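Local coordinates for protein cellulase (glycosyl hydrolase family 5) (PDB 3ZMR) that cleaves internal beta-1,4-glucosidic linkages of the xyloglucan backbone with retention of the beta-configuration, releasing xyloglucan oligosaccharides, at residues G259-N264 with I393-P398; C335-P340 with A376-L381. All coordinates share one frame; numbering follows the deposited sequence.

Contact 1 (G259-N264 with I393-P398). With BGC (beta-D-glucopyranose), chain C; GLC (alpha-D-glucopyranose), chain L.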
loop_
_atom_site.group_PDB
_atom_site.type_symbol
_atom_site.label_atom_id
_atom_site.label_comp_id
_atom_site.label_asym_id
_atom_site.label_seq_id
_atom_site.Cartn_x
_atom_site.Cartn_y
_atom_site.Cartn_z
ATOM N N GLY A 259 3.511 -4.280 1.214
ATOM C CA GLY A 259 3.173 -5.133 2.352
ATOM C C GLY A 259 1.931 -6.014 2.173
ATOM O O GLY A 259 1.876 -7.146 2.671
ATOM N N THR A 260 0.940 -5.443 1.490
ATOM C CA THR A 260 -0.387 -6.044 1.352
ATOM C C THR A 260 -0.927 -5.750 -0.049
ATOM O O THR A 260 -0.303 -5.033 -0.818
ATOM C CB THR A 260 -1.386 -5.502 2.421
ATOM O OG1 THR A 260 -1.769 -4.155 2.089
ATOM C CG2 THR A 260 -0.805 -5.565 3.832
ATOM N N ASN A 261 -2.105 -6.284 -0.346
ATOM C CA ASN A 261 -2.769 -5.984 -1.595
ATOM C C ASN A 261 -4.026 -5.143 -1.301
ATOM O O ASN A 261 -3.895 -3.994 -0.885
ATOM C CB ASN A 261 -3.043 -7.264 -2.374
ATOM C CG ASN A 261 -3.578 -6.996 -3.764
ATOM O OD1 ASN A 261 -3.072 -6.131 -4.469
ATOM N ND2 ASN A 261 -4.601 -7.746 -4.172
ATOM N N GLU A 262 -5.227 -5.723 -1.479
ATOM C CA GLU A 262 -6.508 -5.007 -1.356
ATOM C C GLU A 262 -7.238 -5.450 -0.083
ATOM O O GLU A 262 -8.080 -6.351 -0.120
ATOM C CB GLU A 262 -7.403 -5.190 -2.602
ATOM C CG GLU A 262 -6.816 -4.658 -3.887
ATOM C CD GLU A 262 -7.717 -4.824 -5.086
ATOM O OE1 GLU A 262 -8.798 -5.479 -4.916
ATOM O OE2 GLU A 262 -7.309 -4.332 -6.183
ATOM N N VAL A 263 -6.892 -4.848 1.049
ATOM C CA VAL A 263 -7.467 -5.235 2.346
ATOM C C VAL A 263 -8.907 -4.702 2.373
ATOM O O VAL A 263 -9.169 -3.548 2.074
ATOM C CB VAL A 263 -6.647 -4.691 3.533
ATOM C CG1 VAL A 263 -7.375 -4.976 4.857
ATOM C CG2 VAL A 263 -5.260 -5.325 3.503
ATOM N N ASN A 264 -9.814 -5.602 2.741
ATOM C CA ASN A 264 -11.261 -5.406 2.759
ATOM C C ASN A 264 -11.801 -6.133 3.985
ATOM O O ASN A 264 -11.130 -6.972 4.532
ATOM C CB ASN A 264 -11.862 -6.091 1.480
ATOM C CG ASN A 264 -13.341 -5.916 1.325
ATOM O OD1 ASN A 264 -14.084 -6.907 1.268
ATOM N ND2 ASN A 264 -13.788 -4.682 1.217
ATOM N N ILE A 393 0.181 3.613 -8.855
ATOM C CA ILE A 393 -1.080 3.001 -9.274
ATOM C C ILE A 393 -0.693 1.578 -9.656
ATOM O O ILE A 393 -0.247 1.277 -10.772
ATOM C CB ILE A 393 -1.785 3.782 -10.413
ATOM C CG1 ILE A 393 -2.083 5.230 -9.962
ATOM C CG2 ILE A 393 -3.044 3.067 -10.923
ATOM C CD1 ILE A 393 -2.957 5.356 -8.728
ATOM N N GLY A 394 -0.811 0.700 -8.662
ATOM C CA GLY A 394 -0.211 -0.635 -8.751
ATOM C C GLY A 394 -0.856 -1.569 -9.748
ATOM O O GLY A 394 -0.217 -2.536 -10.185
ATOM N N GLU A 395 -2.119 -1.272 -10.078
ATOM C CA GLU A 395 -2.857 -1.962 -11.113
ATOM C C GLU A 395 -3.824 -0.993 -11.778
ATOM O O GLU A 395 -4.490 -0.227 -11.097
ATOM C CB GLU A 395 -3.682 -3.129 -10.559
ATOM C CG GLU A 395 -2.923 -4.176 -9.782
ATOM C CD GLU A 395 -3.809 -5.272 -9.224
ATOM O OE1 GLU A 395 -4.969 -5.423 -9.685
ATOM O OE2 GLU A 395 -3.340 -5.984 -8.282
ATOM N N TYR A 396 -3.892 -1.069 -13.105
ATOM C CA TYR A 396 -4.965 -0.463 -13.898
ATOM C C TYR A 396 -5.061 -1.307 -15.170
ATOM O O TYR A 396 -4.106 -1.989 -15.550
ATOM C CB TYR A 396 -4.720 1.045 -14.222
ATOM C CG TYR A 396 -3.683 1.209 -15.269
ATOM C CD1 TYR A 396 -2.320 1.130 -14.973
ATOM C CD2 TYR A 396 -4.035 1.404 -16.619
ATOM C CE1 TYR A 396 -1.356 1.211 -15.969
ATOM C CE2 TYR A 396 -3.089 1.438 -17.614
ATOM C CZ TYR A 396 -1.749 1.359 -17.302
ATOM O OH TYR A 396 -0.775 1.394 -18.303
ATOM N N GLY A 397 -6.171 -1.182 -15.886
ATOM C CA GLY A 397 -6.278 -1.718 -17.240
ATOM C C GLY A 397 -7.593 -2.427 -17.504
ATOM O O GLY A 397 -8.210 -2.990 -16.604
ATOM N N PRO A 398 -8.049 -2.364 -18.768
ATOM C CA PRO A 398 -9.284 -3.027 -19.142
ATOM C C PRO A 398 -9.074 -4.436 -19.701
ATOM O O PRO A 398 -8.075 -4.711 -20.403
ATOM C CB PRO A 398 -9.807 -2.114 -20.249
ATOM C CG PRO A 398 -8.561 -1.653 -20.936
ATOM C CD PRO A 398 -7.499 -1.571 -19.890
HETATM C C2 BGC C . -6.549 -7.470 -7.441
HETATM C C3 BGC C . -6.253 -8.396 -8.632
HETATM C C4 BGC C . -7.468 -8.592 -9.532
HETATM C C5 BGC C . -7.926 -7.169 -9.882
HETATM C C6 BGC C . -9.094 -7.199 -10.853
HETATM C C1 BGC C . -7.299 -6.166 -7.747
HETATM O O2 BGC C . -5.321 -7.147 -6.790
HETATM O O3 BGC C . -5.812 -9.672 -8.120
HETATM O O4 BGC C . -7.118 -9.426 -10.673
HETATM O O5 BGC C . -8.326 -6.445 -8.702
HETATM O O6 BGC C . -10.054 -8.132 -10.330
HETATM C C1 GLC L . -7.178 -6.272 -8.215
HETATM C C2 GLC L . -6.517 -7.522 -7.647
HETATM C C3 GLC L . -6.180 -8.536 -8.742
HETATM C C4 GLC L . -7.467 -8.791 -9.533
HETATM C C5 GLC L . -8.129 -7.466 -9.940
HETATM C C6 GLC L . -9.409 -7.631 -10.754
HETATM O O2 GLC L . -5.392 -7.134 -6.903
HETATM O O3 GLC L . -5.578 -9.731 -8.198
HETATM O O4 GLC L . -7.079 -9.506 -10.674
HETATM O O5 GLC L . -8.387 -6.675 -8.802
HETATM O O6 GLC L . -9.029 -7.644 -12.117
#
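Asn261 and Glu395 converge on one polar atom, O2 of the bound glucose, which is modelled as overlapping beta and alpha anomers. ND2 of Asn261 donates to O2 of the beta form at 2.8 Å through a nearly straight bond (N-H...O 166°), and the bond to the alpha form has the same character. OE2 of Glu395 lies 2.7 Å from O2 of either anomer, a distance at which a polar contact is expected. His216 NE2 is also hydrogen-bonded to the sugar. OD1 of Asn261 and OE2 of Glu395 come within 3.8 Å of each other, and Arg172 reaches both, NH1 forming a salt bridge with OE2 and NH2 hydrogen-bonding OD1. This shared second-shell guanidinium helps hold the two polar ends in place. The first torsion of Asn261 (chi1 -173°) swings its amide beside the carbonyl carbon, bringing ND2 to O2 although its CB does not point at 393-398.

Asn261 and Glu262 follow strand 255-258, the fourth of the closed eight-stranded barrel, while Glu395 lies on strand 391-396, the seventh. This is the TIM-barrel placement of the acid/base and nucleophile in clan A glycosidases such as family 5. Glu262 is probably the proton donor and Glu395 probably the nucleophile. Their CD atoms are 5.7 Å apart, Glu262 CD to Glu395 CD, a separation matching a retaining double-displacement mechanism. The nearest oxygens, Glu262 OE2 and Glu395 OE1, are 4.4 Å apart, with the anomeric carbon facing the gap between the carboxylates. Glu395 divides its tasks: OE2 faces O2, whereas OE1 points to the anomeric carbon, 3.1 Å from C1 of the beta form, and is hydrogen-bonded to Tyr338 OH. OE2 of Glu262 is bonded to His336 ND1; its modelled approach to C1 of the beta form is too short to interpret.

Contact 2 (C335-P340 with A376-L381). With BGC (beta-D-glucopyranose), chain C; GLC (alpha-D-glucopyranose), chain L.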
loop_
_atom_site.group_PDB
_atom_site.type_symbol
_atom_site.label_atom_id
_atom_site.label_comp_id
_atom_site.label_asym_id
_atom_site.label_seq_id
_atom_site.Cartn_x
_atom_site.Cartn_y
_atom_site.Cartn_z
ATOM N N CYS A 335 -2.356 2.697 -4.611
ATOM C CA CYS A 335 -3.760 2.543 -4.942
ATOM C C CYS A 335 -3.861 1.739 -6.231
ATOM O O CYS A 335 -2.888 1.635 -6.995
ATOM C CB CYS A 335 -4.447 3.889 -5.160
ATOM S SG CYS A 335 -4.439 4.978 -3.702
ATOM N N HIS A 336 -5.041 1.166 -6.464
ATOM C CA HIS A 336 -5.368 0.550 -7.734
ATOM C C HIS A 336 -6.466 1.371 -8.371
ATOM O O HIS A 336 -7.185 2.087 -7.678
ATOM C CB HIS A 336 -5.777 -0.917 -7.546
ATOM C CG HIS A 336 -4.712 -1.786 -6.964
ATOM N ND1 HIS A 336 -4.946 -3.064 -6.516
ATOM C CD2 HIS A 336 -3.390 -1.561 -6.780
ATOM C CE1 HIS A 336 -3.812 -3.575 -6.065
ATOM N NE2 HIS A 336 -2.860 -2.675 -6.200
ATOM N N TYR A 337 -6.631 1.247 -9.683
ATOM C CA TYR A 337 -7.601 2.119 -10.387
ATOM C C TYR A 337 -8.224 1.344 -11.545
ATOM O O TYR A 337 -7.563 1.047 -12.538
ATOM C CB TYR A 337 -6.951 3.410 -10.905
ATOM C CG TYR A 337 -7.983 4.380 -11.410
ATOM C CD1 TYR A 337 -8.802 5.085 -10.532
ATOM C CD2 TYR A 337 -8.201 4.533 -12.773
ATOM C CE1 TYR A 337 -9.783 5.931 -11.009
ATOM C CE2 TYR A 337 -9.167 5.384 -13.265
ATOM C CZ TYR A 337 -9.958 6.091 -12.369
ATOM O OH TYR A 337 -10.936 6.943 -12.833
ATOM N N TYR A 338 -9.504 1.057 -11.388
ATOM C CA TYR A 338 -10.278 0.304 -12.393
ATOM C C TYR A 338 -11.605 0.983 -12.776
ATOM O O TYR A 338 -12.466 0.364 -13.392
ATOM C CB TYR A 338 -10.532 -1.111 -11.903
ATOM C CG TYR A 338 -9.332 -2.029 -11.904
ATOM C CD1 TYR A 338 -8.802 -2.492 -13.095
ATOM C CD2 TYR A 338 -8.744 -2.453 -10.716
ATOM C CE1 TYR A 338 -7.735 -3.375 -13.103
ATOM C CE2 TYR A 338 -7.685 -3.334 -10.717
ATOM C CZ TYR A 338 -7.186 -3.809 -11.912
ATOM O OH TYR A 338 -6.159 -4.727 -11.957
ATOM N N ASP A 339 -11.781 2.258 -12.437
ATOM C CA ASP A 339 -12.998 2.955 -12.813
ATOM C C ASP A 339 -12.950 3.254 -14.310
ATOM O O ASP A 339 -11.913 3.625 -14.845
ATOM C CB ASP A 339 -13.157 4.295 -12.057
ATOM C CG ASP A 339 -13.276 4.134 -10.542
ATOM O OD1 ASP A 339 -13.586 3.026 -10.055
ATOM O OD2 ASP A 339 -13.084 5.170 -9.851
ATOM N N PRO A 340 -14.097 3.148 -15.007
ATOM C CA PRO A 340 -15.350 2.609 -14.536
ATOM C C PRO A 340 -15.373 1.084 -14.634
ATOM O O PRO A 340 -15.002 0.490 -15.676
ATOM C CB PRO A 340 -16.375 3.219 -15.503
ATOM C CG PRO A 340 -15.633 3.442 -16.775
ATOM C CD PRO A 340 -14.153 3.538 -16.428
ATOM N N ALA A 376 -10.489 13.849 -12.186
ATOM C CA ALA A 376 -10.831 14.261 -10.816
ATOM C C ALA A 376 -10.291 13.271 -9.796
ATOM O O ALA A 376 -9.719 13.643 -8.765
ATOM C CB ALA A 376 -12.334 14.406 -10.655
ATOM N N THR A 377 -10.501 11.987 -10.045
ATOM C CA THR A 377 -10.068 10.999 -9.053
ATOM C C THR A 377 -8.538 10.908 -8.948
ATOM O O THR A 377 -7.954 10.970 -7.846
ATOM C CB THR A 377 -10.640 9.619 -9.382
ATOM O OG1 THR A 377 -12.074 9.701 -9.310
ATOM C CG2 THR A 377 -10.071 8.542 -8.418
ATOM N N LEU A 378 -7.858 10.819 -10.076
ATOM C CA LEU A 378 -6.404 10.664 -10.029
ATOM C C LEU A 378 -5.715 11.951 -9.530
ATOM O O LEU A 378 -4.742 11.888 -8.764
ATOM C CB LEU A 378 -5.844 10.191 -11.362
ATOM C CG LEU A 378 -6.234 8.751 -11.755
ATOM C CD1 LEU A 378 -5.674 8.417 -13.138
ATOM C CD2 LEU A 378 -5.776 7.747 -10.679
ATOM N N SER A 379 -6.256 13.126 -9.871
ATOM C CA SER A 379 -5.701 14.398 -9.381
ATOM C C SER A 379 -5.902 14.595 -7.876
ATOM O O SER A 379 -5.147 15.344 -7.246
ATOM C CB SER A 379 -6.239 15.584 -10.165
ATOM O OG SER A 379 -7.550 15.898 -9.838
ATOM N N SER A 380 -6.896 13.932 -7.281
ATOM C CA SER A 380 -7.137 14.021 -5.833
ATOM C C SER A 380 -5.943 13.474 -5.010
ATOM O O SER A 380 -5.764 13.804 -3.852
ATOM C CB SER A 380 -8.471 13.343 -5.427
ATOM O OG SER A 380 -8.368 11.923 -5.423
ATOM N N LEU A 381 -5.116 12.669 -5.650
ATOM C CA LEU A 381 -3.875 12.142 -5.052
ATOM C C LEU A 381 -2.751 13.166 -4.924
ATOM O O LEU A 381 -1.718 12.887 -4.308
ATOM C CB LEU A 381 -3.390 10.915 -5.826
ATOM C CG LEU A 381 -4.336 9.697 -5.708
ATOM C CD1 LEU A 381 -3.985 8.707 -6.816
ATOM C CD2 LEU A 381 -4.186 9.084 -4.326
HETATM C C2 BGC C . -6.549 -7.470 -7.441
HETATM C C3 BGC C . -6.253 -8.396 -8.632
HETATM C C4 BGC C . -7.468 -8.592 -9.532
HETATM C C5 BGC C . -7.926 -7.169 -9.882
HETATM C C6 BGC C . -9.094 -7.199 -10.853
HETATM C C1 BGC C . -7.299 -6.166 -7.747
HETATM O O2 BGC C . -5.321 -7.147 -6.790
HETATM O O3 BGC C . -5.812 -9.672 -8.120
HETATM O O4 BGC C . -7.118 -9.426 -10.673
HETATM O O5 BGC C . -8.326 -6.445 -8.702
HETATM O O6 BGC C . -10.054 -8.132 -10.330
HETATM C C1 GLC L . -7.178 -6.272 -8.215
HETATM C C2 GLC L . -6.517 -7.522 -7.647
HETATM C C3 GLC L . -6.180 -8.536 -8.742
HETATM C C4 GLC L . -7.467 -8.791 -9.533
HETATM C C5 GLC L . -8.129 -7.466 -9.940
HETATM C C6 GLC L . -9.409 -7.631 -10.754
HETATM O O2 GLC L . -5.392 -7.134 -6.903
HETATM O O3 GLC L . -5.578 -9.731 -8.198
HETATM O O4 GLC L . -7.079 -9.506 -10.674
HETATM O O5 GLC L . -8.387 -6.675 -8.802
HETATM O O6 GLC L . -9.029 -7.644 -12.117
HETATM O O HOH W 1 -12.810 7.581 -10.956
#
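Tyr337, the residue with the most surface buried here, receives Leu378 over one face of its ring. The Leu378 methyl CD2 stands 4.2 Å from the ring centroid, 20° off the normal, which meets the criterion for a CH-pi contact; it sits toward the CD1 side, with CD1 of Tyr337 4.0 Å from CD2 of Leu378. On the opposite face the backbone N of Asp339 lies over the ring centre, so the phenol is sandwiched between a methyl and its own chain. CG of Tyr337 is anti to the backbone N (chi1 -171°), which carries the ring outward from the strand. Strand 331-337 is the sixth of the TIM barrel, and Cys335 and Tyr337 meet residues 377-381, on and just beyond helix 371-379, while His336 turns to the sugar-binding side.

Thr377 supplies both a methyl and a hydroxyl. Its CG2 approaches CE1 of Tyr337 obliquely at 3.7 Å, and its OG1, also bonded to Asp373 O, is 2.8 Å from a water. That water lies 2.7 Å from Tyr337 OH and donates to Asp339 OD2, so the hydroxyls of Tyr337 and Thr377 and the carboxylate of Asp339 share one solvent molecule. Two residues before Tyr337, Cys335 SG packs against Leu381 CD2 at 4.2 Å, and Ile393 of the neighbouring strand touches Cys335, Tyr337 and Leu381.

How the contacts relate
Read from the N terminus, the chain leaves barrel strand 255-258 into 259-264, half of contact 1, then runs through helix 275-293, strand 304-307 and helix 313-319 to strand 331-337. There contact 2 opens, and after 35 intervening residues 376-381 closes it. Only then does strand 391-396 arrive to complete contact 1, so the shorter loop lies wholly within the longer one, which spans 128 residues. Strands 331-337 and 391-396 are parallel neighbours, and the contact centres are 12 Å apart. Contact 1 brings the loop after the fourth strand face to face with the seventh strand across the bound sugar, whereas contact 2 fixes the outer side of the sixth strand to a helix.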